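Local coordinates for protein dipicolinate synthase subunit A (Bacillus halodurans, PDB 3D4O) that probably serves as the oxidoreductase subunit of dipicolinate synthase, which makes the dipicolinate of bacterial spores, with a Rossmann-type domain suited to binding a nicotinamide adenine dinucleotide, at residues I142-A145 with I146-D150; A185-S188 with D189-A192; A192-E196 with M197-P201. One frame throughout, in Å; residues are numbered along the deposited sequence.

How the interactions relate
Three short-range contacts follow one another along the chain, all in the alanine dehydrogenase/PNT C-terminal-type domain. Interaction 1 is the last turn of helix 127-148 and its exit into a loop. Interaction 2 starts at the end of strand 180-185 and turns the chain into helix 188-196; interaction 3 takes over at the shared Ala192, ends that helix and leads into strand 200-203. Interactions 2 and 3 thus bracket one beta-alpha-beta unit and touch where Leu191 O packs on Pro201 CB. No contact nests within or crosses another. Interaction 1 lies at the subunit interface, its centre about 28 Å from that of interaction 2 and 24 Å from that of interaction 3.

Interaction 1 (I142-A145 with I146-D150); sequences IMMA and IQHTD
Three successive backbone bonds join Ile142-Met144 to Ile146-His148 in the closing turn of helix 127-148: Ile146 N to Ile142 O, Gln147 N to Met143 O and His148 N to Met144 O. One residue on, Thr149 OG1 lies 2.7 Å from Ala145 O. Its first torsion (chi1 60°) sets the hydroxyl between backbone N and carbonyl carbon, near Ala145 O, with Phe151 O as its other partner; which of the two takes the single proton is left undecided.

The apolar contact is that of Ile142 and Ile146, whose side chains run alongside each other in the same sense, CG2 of Ile142 meeting CD1 of Ile146 at 3.8 Å.

Met143 and Met144 are selenomethionines, and the Gln147 amide lies between them. The CG of Gln147 sits beside its backbone N (chi1 -82°), 3.3 Å from Met143 O, and the extended chain then carries NE2 alongside Met143 CG at 3.8 Å. The bent chain of Met144 rests its methyl against amide and imidazole, CE being 3.6 Å from Gln147 OE1 and 3.9 Å from His148 NE2. With an alanine in place of Gln147, Met143 CG and Met144 CE would probably lose the amide they rest against, and packing on Met143 of the second subunit would weaken.

The His148 ring presents its edge to Met144 O, which lies in the ring plane 3.2 Å from CD2. Its ND1 is hydrogen-bonded to Lys261 NZ, and the ring meets Phe239.

The turn is wedged between several elements: Ile142 and Ala145 pack on Phe174 of helix 165-176, Met144 and Ala145 on Ile241 of strand 239-242, and Met143 and Met144 on helix 268-272, while the second subunit brings its own Ile146 against Met143.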
loop_
_atom_site.group_PDB
_atom_site.type_symbol
_atom_site.label_atom_id
_atom_site.label_comp_id
_atom_site.label_asym_id
_atom_site.label_seq_id
_atom_site.Cartn_x
_atom_site.Cartn_y
_atom_site.Cartn_z
ATOM N N ILE C 142 -3.376 3.651 3.547
ATOM C CA ILE C 142 -1.925 3.703 3.414
ATOM C C ILE C 142 -1.507 2.869 2.217
ATOM O O ILE C 142 -0.706 3.299 1.385
ATOM C CB ILE C 142 -1.268 3.226 4.707
ATOM C CG1 ILE C 142 -1.270 4.396 5.694
ATOM C CG2 ILE C 142 0.169 2.694 4.511
ATOM C CD1 ILE C 142 -0.982 3.915 7.118
HETATM N N MSE C 143 -2.059 1.662 2.132
HETATM C CA MSE C 143 -1.720 0.760 1.018
HETATM C C MSE C 143 -2.044 1.460 -0.299
HETATM O O MSE C 143 -1.279 1.428 -1.238
HETATM C CB MSE C 143 -2.480 -0.569 1.118
HETATM C CG MSE C 143 -2.395 -1.398 -0.170
HETATM SE SE MSE C 143 -3.778 -2.797 -0.265
HETATM C CE MSE C 143 -5.351 -1.656 -0.663
HETATM N N MSE C 144 -3.176 2.133 -0.347
HETATM C CA MSE C 144 -3.578 2.827 -1.587
HETATM C C MSE C 144 -2.671 4.006 -1.964
HETATM O O MSE C 144 -2.384 4.259 -3.144
HETATM C CB MSE C 144 -4.982 3.417 -1.503
HETATM C CG MSE C 144 -6.066 2.538 -0.919
HETATM SE SE MSE C 144 -7.613 2.508 -2.084
HETATM C CE MSE C 144 -6.371 1.348 -3.135
ATOM N N ALA C 145 -2.310 4.773 -0.958
ATOM C CA ALA C 145 -1.510 5.983 -1.166
ATOM C C ALA C 145 -0.146 5.570 -1.708
ATOM O O ALA C 145 0.424 6.212 -2.615
ATOM C CB ALA C 145 -1.380 6.781 0.133
ATOM N N ILE C 146 0.343 4.458 -1.174
ATOM C CA ILE C 146 1.613 3.907 -1.621
ATOM C C ILE C 146 1.478 3.393 -3.059
ATOM O O ILE C 146 2.328 3.665 -3.938
ATOM C CB ILE C 146 2.124 2.783 -0.679
ATOM C CG1 ILE C 146 2.451 3.371 0.711
ATOM C CG2 ILE C 146 3.329 2.039 -1.320
ATOM C CD1 ILE C 146 2.780 2.331 1.753
ATOM N N GLN C 147 0.418 2.641 -3.310
ATOM C CA GLN C 147 0.186 2.053 -4.656
ATOM C C GLN C 147 0.057 3.031 -5.794
ATOM O O GLN C 147 0.487 2.745 -6.917
ATOM C CB GLN C 147 -1.148 1.273 -4.727
ATOM C CG GLN C 147 -1.094 -0.102 -4.191
ATOM C CD GLN C 147 -2.408 -0.864 -4.187
ATOM O OE1 GLN C 147 -3.475 -0.297 -4.397
ATOM N NE2 GLN C 147 -2.325 -2.169 -3.906
ATOM N N HIS C 148 -0.614 4.136 -5.513
ATOM C CA HIS C 148 -1.023 5.079 -6.566
ATOM C C HIS C 148 -0.152 6.297 -6.746
ATOM O O HIS C 148 -0.482 7.164 -7.554
ATOM C CB HIS C 148 -2.475 5.549 -6.345
ATOM C CG HIS C 148 -3.487 4.472 -6.565
ATOM N ND1 HIS C 148 -3.939 4.130 -7.817
ATOM C CD2 HIS C 148 -4.135 3.661 -5.695
ATOM C CE1 HIS C 148 -4.817 3.148 -7.714
ATOM N NE2 HIS C 148 -4.945 2.835 -6.437
ATOM N N THR C 149 0.931 6.360 -5.972
ATOM C CA THR C 149 1.903 7.456 -6.072
ATOM C C THR C 149 3.230 6.961 -6.643
ATOM O O THR C 149 3.575 5.768 -6.531
ATOM C CB THR C 149 2.132 8.132 -4.730
ATOM O OG1 THR C 149 2.636 7.156 -3.802
ATOM C CG2 THR C 149 0.814 8.744 -4.211
ATOM N N ASP C 150 3.933 7.845 -7.333
ATOM C CA ASP C 150 5.219 7.490 -7.906
ATOM C C ASP C 150 6.345 8.061 -7.052
ATOM O O ASP C 150 7.493 8.018 -7.401
ATOM C CB ASP C 150 5.331 7.902 -9.373
ATOM C CG ASP C 150 5.424 9.411 -9.575
ATOM O OD1 ASP C 150 5.268 10.206 -8.619
ATOM O OD2 ASP C 150 5.688 9.786 -10.715
#

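Interaction 2 (A185-S188 with D189-A192)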
loop_
_atom_site.group_PDB
_atom_site.type_symbol
_atom_site.label_atom_id
_atom_site.label_comp_id
_atom_site.label_asym_id
_atom_site.label_seq_id
_atom_site.Cartn_x
_atom_site.Cartn_y
_atom_site.Cartn_z
ATOM N N ALA C 185 -9.708 20.854 10.263
ATOM C CA ALA C 185 -10.957 20.676 11.060
ATOM C C ALA C 185 -11.493 22.017 11.488
ATOM O O ALA C 185 -10.803 23.005 11.456
ATOM C CB ALA C 185 -10.702 19.801 12.300
ATOM N N ARG C 186 -12.739 22.031 11.893
ATOM C CA ARG C 186 -13.372 23.257 12.316
ATOM C C ARG C 186 -13.304 23.538 13.838
ATOM O O ARG C 186 -13.157 24.680 14.264
ATOM C CB ARG C 186 -14.836 23.244 11.879
ATOM C CG ARG C 186 -15.454 24.607 11.962
ATOM C CD ARG C 186 -16.901 24.620 11.566
ATOM N NE ARG C 186 -17.585 23.542 12.269
ATOM C CZ ARG C 186 -17.919 23.566 13.558
ATOM N NH1 ARG C 186 -17.654 24.623 14.326
ATOM N NH2 ARG C 186 -18.533 22.517 14.077
ATOM N N GLU C 187 -13.424 22.481 14.632
ATOM C CA GLU C 187 -13.498 22.609 16.112
ATOM C C GLU C 187 -12.155 22.892 16.786
ATOM O O GLU C 187 -11.157 22.241 16.507
ATOM C CB GLU C 187 -14.147 21.387 16.743
ATOM C CG GLU C 187 -15.603 21.168 16.318
ATOM C CD GLU C 187 -15.724 20.386 15.009
ATOM O OE1 GLU C 187 -14.805 20.479 14.184
ATOM O OE2 GLU C 187 -16.733 19.680 14.815
ATOM N N SER C 188 -12.172 23.869 17.687
ATOM C CA SER C 188 -10.951 24.310 18.369
ATOM C C SER C 188 -10.308 23.199 19.202
ATOM O O SER C 188 -9.089 23.119 19.317
ATOM C CB SER C 188 -11.220 25.551 19.231
ATOM O OG SER C 188 -12.195 25.285 20.242
ATOM N N ASP C 189 -11.136 22.330 19.766
ATOM C CA ASP C 189 -10.609 21.267 20.627
ATOM C C ASP C 189 -9.868 20.300 19.735
ATOM O O ASP C 189 -8.775 19.831 20.068
ATOM C CB ASP C 189 -11.678 20.575 21.496
ATOM C CG ASP C 189 -12.757 19.932 20.690
ATOM O OD1 ASP C 189 -13.200 20.574 19.721
ATOM O OD2 ASP C 189 -13.176 18.811 21.038
ATOM N N LEU C 190 -10.433 20.063 18.555
ATOM C CA LEU C 190 -9.822 19.136 17.600
ATOM C C LEU C 190 -8.515 19.692 17.029
ATOM O O LEU C 190 -7.564 18.938 16.768
ATOM C CB LEU C 190 -10.773 18.727 16.459
ATOM C CG LEU C 190 -12.016 17.914 16.853
ATOM C CD1 LEU C 190 -12.894 17.621 15.628
ATOM C CD2 LEU C 190 -11.629 16.654 17.559
ATOM N N LEU C 191 -8.490 21.005 16.821
ATOM C CA LEU C 191 -7.299 21.670 16.265
ATOM C C LEU C 191 -6.192 21.616 17.318
ATOM O O LEU C 191 -5.001 21.458 17.013
ATOM C CB LEU C 191 -7.598 23.118 15.867
ATOM C CG LEU C 191 -8.584 23.269 14.715
ATOM C CD1 LEU C 191 -9.085 24.744 14.612
ATOM C CD2 LEU C 191 -7.979 22.736 13.365
ATOM N N ALA C 192 -6.625 21.688 18.565
ATOM C CA ALA C 192 -5.705 21.605 19.707
ATOM C C ALA C 192 -5.098 20.216 19.740
ATOM O O ALA C 192 -3.897 20.055 19.933
ATOM C CB ALA C 192 -6.406 21.869 21.010
#
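Glu187 and Leu190 extend alongside each other in the same sense at the start of helix 188-196. The acid bends at its second torsion (chi2 86°), which folds the carboxylate back so that OE1 comes to 3.7 Å from Leu190 CD1. Glu187 occupies the N-cap position, and its backbone O accepts Leu191 N at 3.0 Å; Ala192 N to Ser188 O continues the first turn. On another flank of Glu187 stands Asp189, its OD1 3.2 Å from Glu187 CB. Glu187 OE1 lies above one face of the Arg186 guanidinium, off toward its rim. Arg186 NH2 is 3.4 Å from Glu187 OE2, an attraction of charges alone, since no N-H is aimed at the oxygen.

Leu191 points toward the end of the preceding strand. Its CD2 rests 3.4 Å from Ala185 O and 4.1 Å from Ala185 CB, while CG packs on Glu187 O. Leu190 joins the same strand end, its CB 4.3 Å from Ala185 CB.

This is the strand-to-helix turn of a Rossmann-type beta-alpha-beta unit. Ala185, closing strand 180-185, bonds through its backbone to Phe202 and Ile204, Leu191 packs on Pro201 of strand 200-203, and Leu190 on Leu163.

Interaction 3 (A192-E196 with M197-P201). With EDO (1,2-ethanediol), chain L.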
loop_
_atom_site.group_PDB
_atom_site.type_symbol
_atom_site.label_atom_id
_atom_site.label_comp_id
_atom_site.label_asym_id
_atom_site.label_seq_id
_atom_site.Cartn_x
_atom_site.Cartn_y
_atom_site.Cartn_z
ATOM N N ALA C 192 -6.625 21.688 18.565
ATOM C CA ALA C 192 -5.705 21.605 19.707
ATOM C C ALA C 192 -5.098 20.216 19.740
ATOM O O ALA C 192 -3.897 20.055 19.933
ATOM C CB ALA C 192 -6.406 21.869 21.010
ATOM N N ARG C 193 -5.964 19.217 19.549
ATOM C CA ARG C 193 -5.564 17.803 19.596
ATOM C C ARG C 193 -4.546 17.494 18.498
ATOM O O ARG C 193 -3.536 16.801 18.711
ATOM C CB ARG C 193 -6.792 16.886 19.497
ATOM C CG ARG C 193 -6.545 15.352 19.587
ATOM C CD ARG C 193 -5.708 14.888 20.787
ATOM N NE ARG C 193 -6.426 15.073 22.036
ATOM C CZ ARG C 193 -5.852 15.078 23.219
ATOM N NH1 ARG C 193 -4.547 14.985 23.309
ATOM N NH2 ARG C 193 -6.580 15.279 24.292
ATOM N N ILE C 194 -4.825 17.995 17.310
ATOM C CA ILE C 194 -3.916 17.811 16.166
ATOM C C ILE C 194 -2.494 18.298 16.522
ATOM O O ILE C 194 -1.492 17.681 16.201
ATOM C CB ILE C 194 -4.425 18.585 14.895
ATOM C CG1 ILE C 194 -5.728 17.968 14.363
ATOM C CG2 ILE C 194 -3.343 18.596 13.789
ATOM C CD1 ILE C 194 -6.674 18.956 13.614
ATOM N N ALA C 195 -2.447 19.422 17.196
ATOM C CA ALA C 195 -1.192 20.064 17.603
ATOM C C ALA C 195 -0.523 19.155 18.606
ATOM O O ALA C 195 0.677 18.840 18.504
ATOM C CB ALA C 195 -1.453 21.421 18.235
ATOM N N GLU C 196 -1.322 18.745 19.585
ATOM C CA GLU C 196 -0.817 17.825 20.609
ATOM C C GLU C 196 -0.258 16.541 20.002
ATOM O O GLU C 196 0.668 15.952 20.504
ATOM C CB GLU C 196 -1.886 17.492 21.651
ATOM C CG GLU C 196 -1.424 16.538 22.725
ATOM C CD GLU C 196 -1.528 15.086 22.302
ATOM O OE1 GLU C 196 -2.445 14.730 21.535
ATOM O OE2 GLU C 196 -0.695 14.294 22.743
HETATM N N MSE C 197 -0.822 16.109 18.898
HETATM C CA MSE C 197 -0.315 14.920 18.218
HETATM C C MSE C 197 0.936 15.209 17.339
HETATM O O MSE C 197 1.457 14.323 16.665
HETATM C CB MSE C 197 -1.441 14.287 17.393
HETATM C CG MSE C 197 -2.572 13.768 18.266
HETATM SE SE MSE C 197 -4.141 13.162 17.261
HETATM C CE MSE C 197 -3.297 11.647 16.365
ATOM N N GLY C 198 1.418 16.445 17.385
ATOM C CA GLY C 198 2.629 16.864 16.662
ATOM C C GLY C 198 2.404 16.988 15.180
ATOM O O GLY C 198 3.291 16.779 14.337
HETATM N N MSE C 199 1.179 17.291 14.850
HETATM C CA MSE C 199 0.840 17.483 13.473
HETATM C C MSE C 199 0.402 18.940 13.289
HETATM O O MSE C 199 0.155 19.652 14.254
HETATM C CB MSE C 199 -0.250 16.503 13.054
HETATM C CG MSE C 199 0.187 15.051 13.207
HETATM SE SE MSE C 199 -1.190 13.741 12.691
HETATM C CE MSE C 199 -2.607 14.380 13.779
ATOM N N GLU C 200 0.261 19.359 12.041
ATOM C CA GLU C 200 -0.046 20.763 11.755
ATOM C C GLU C 200 -1.538 20.974 11.561
ATOM O O GLU C 200 -2.107 20.481 10.593
ATOM C CB GLU C 200 0.706 21.261 10.507
ATOM C CG GLU C 200 0.303 22.696 10.167
ATOM C CD GLU C 200 0.884 23.232 8.858
ATOM O OE1 GLU C 200 1.744 22.572 8.216
ATOM O OE2 GLU C 200 0.455 24.340 8.485
ATOM N N PRO C 201 -2.183 21.678 12.495
ATOM C CA PRO C 201 -3.603 21.894 12.287
ATOM C C PRO C 201 -3.875 23.081 11.438
ATOM O O PRO C 201 -3.049 23.980 11.332
ATOM C CB PRO C 201 -4.117 22.226 13.689
ATOM C CG PRO C 201 -2.975 22.882 14.374
ATOM C CD PRO C 201 -1.709 22.276 13.761
HETATM C C1 EDO L . 1.137 11.443 15.476
HETATM O O1 EDO L . 0.876 11.634 16.871
HETATM C C2 EDO L . 2.386 10.577 15.298
HETATM O O2 EDO L . 1.993 9.370 14.659
HETATM O O HOH W 1 1.909 20.671 16.150
#
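The guanidinium of Arg193, whose aliphatic stem crosses Met197 at about a right angle, takes the carboxyl carbon of Glu196 at its edge, in plane. Around this pair helix 188-196 ends in a Schellman motif, and the chain enters strand 200-203 to complete a beta-alpha-beta crossover. Arg193 NH1 bonds to Glu196 OE1 at 2.8 Å, a salt bridge that meets the oxygen from above the carboxylate plane, 70° out of it. Arg193 CG lies 4.0 Å from the selenium of Met197, a selenomethionine.

Gly198 adopts positive phi (73°), a value that favours glycine. The two bonds back into the last turn are Gly198 N to Ala195 O, 2.7 Å, and Met199 N to Ile194 O, 3.0 Å. Met197 N bonds chiefly to Arg193 O at 2.8 Å; Ile194 O also takes a weak bond from it.

Ile194 and Pro201 pass antiparallel. A chi1 of -67° turns the CG2 methyl of Ile194 to the side of Pro201, where it touches Pro201 CB and Met199 CB. Ile194 and Met199 also rest on Val183 of strand 180-185. One water donates to both Ala195 O and Met199 O. A 1,2-ethanediol, likely a crystallisation additive, donates from O1 to Met197 O at 2.8 Å.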